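PDB 3G8R: probable spore coat polysaccharide biosynthesis protein E from Chromobacterium violaceum ATCC 12472, which probably makes N-acylneuraminate-9-phosphate or a related sugar acid and binds zinc, here as a fragment carrying the NeuB and SAF domains. Local coordinates for the interface of chains A and B. Coordinates in Å, arbitrary orientation; residue numbers count along the deposited sequence, not the author numbering. Chains: chain A/B, Probable spore coat polysaccharide biosynthesis protein E.

The interface of chains A and B. Residues chain A 181-183; chain B 258-261.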
# COMPACT_ATOMS: atom_id res chain seq x y z
N HIS A 181 -1.62 3.88 -11.89
CA HIS A 181 -0.20 3.96 -11.55
C HIS A 181 0.00 4.47 -10.14
O HIS A 181 0.64 5.49 -9.93
CB HIS A 181 0.54 4.91 -12.49
CG HIS A 181 2.01 4.68 -12.51
ND1 HIS A 181 2.90 5.59 -13.07
CD2 HIS A 181 2.77 3.66 -12.06
CE1 HIS A 181 4.13 5.14 -12.93
NE2 HIS A 181 4.08 3.96 -12.34
N LEU A 182 -0.56 3.77 -9.19
CA LEU A 182 -0.57 4.26 -7.85
C LEU A 182 0.76 4.01 -7.23
O LEU A 182 1.10 4.65 -6.24
CB LEU A 182 -1.63 3.53 -7.07
CG LEU A 182 -2.97 3.97 -7.58
CD1 LEU A 182 -4.03 3.06 -7.07
CD2 LEU A 182 -3.14 5.40 -7.06
N ALA A 183 1.51 3.08 -7.80
CA ALA A 183 2.86 2.83 -7.35
C ALA A 183 3.60 4.13 -7.32
O ALA A 183 4.56 4.25 -6.60
CB ALA A 183 3.57 1.88 -8.30
N MSE B 258 -3.81 -1.80 -10.79
CA MSE B 258 -3.99 -0.40 -10.35
C MSE B 258 -2.70 0.26 -9.89
O MSE B 258 -2.53 1.48 -9.99
CB MSE B 258 -5.01 -0.32 -9.23
CG MSE B 258 -6.37 -0.61 -9.68
SE MSE B 258 -7.46 -0.56 -8.30
CE MSE B 258 -8.57 0.58 -9.00
N LEU B 259 -1.79 -0.53 -9.34
CA LEU B 259 -0.53 0.02 -8.92
C LEU B 259 0.40 0.35 -10.08
O LEU B 259 1.07 1.38 -10.04
CB LEU B 259 0.17 -0.98 -8.00
CG LEU B 259 -0.16 -0.87 -6.53
CD1 LEU B 259 0.49 -2.01 -5.79
CD2 LEU B 259 0.36 0.44 -5.99
N GLY B 260 0.49 -0.54 -11.07
CA GLY B 260 1.50 -0.43 -12.14
C GLY B 260 2.94 -0.47 -11.63
O GLY B 260 3.21 -0.94 -10.53
N ASP B 261 3.88 0.00 -12.44
CA ASP B 261 5.32 -0.23 -12.19
C ASP B 261 5.97 1.04 -11.62
O ASP B 261 6.11 2.03 -12.30
CB ASP B 261 6.01 -0.65 -13.51
CG ASP B 261 7.53 -0.97 -13.34
OD1 ASP B 261 8.21 -1.25 -14.36
OD2 ASP B 261 8.07 -0.97 -12.20
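A:Leu182 and A:Ala183 meet the C-terminal end of helix 242-259 of chain B, joining the NeuB-family domains of two copies across a two-fold symmetric interface. NeuB enzymes commonly form domain-swapped dimers, so this contact probably belongs to the working dimer. Backbone hydrogen bonds carry much of it. The amide N of A:Leu182 donates to O of B:Met258 (a selenomethionine) at 3.1 Å, and N of A:Ala183 donates to O of B:Leu259 at 2.8 Å; each N-H points to a carbonyl lone pair. Carbonyls in the last turn of a helix lack amides of their own helix to bind, and the loop just before helix 184-191 of chain A supplies two.

A side chain adds another bond: ring nitrogen NE2 of A:His181 donates to the backbone O of B:Asp261 at 2.8 Å, nearly straight at 160°. With CG anti to the backbone N (chi1 -160°), the imidazole extends along the B:Gly260 turn and presents its edge. The oxygen lies near the ring plane, yet NE2 stands above the carbonyl plane, 61° out of it.

Apolar packing flanks the bonds. Methyl CD2 of B:Leu259 rests 3.7 Å from CA of A:Ala183 and also touches CB of A:Leu182. The small A:Ala183 suits this close backbone approach. A:Leu182 runs alongside B:Met258, both pointing the same way, and its CG and methyl CD1 lie against O of B:Met258, probably screening that carbonyl from water. B:Gly260 takes a positive phi, easy for glycine, as the chain leaves the helix.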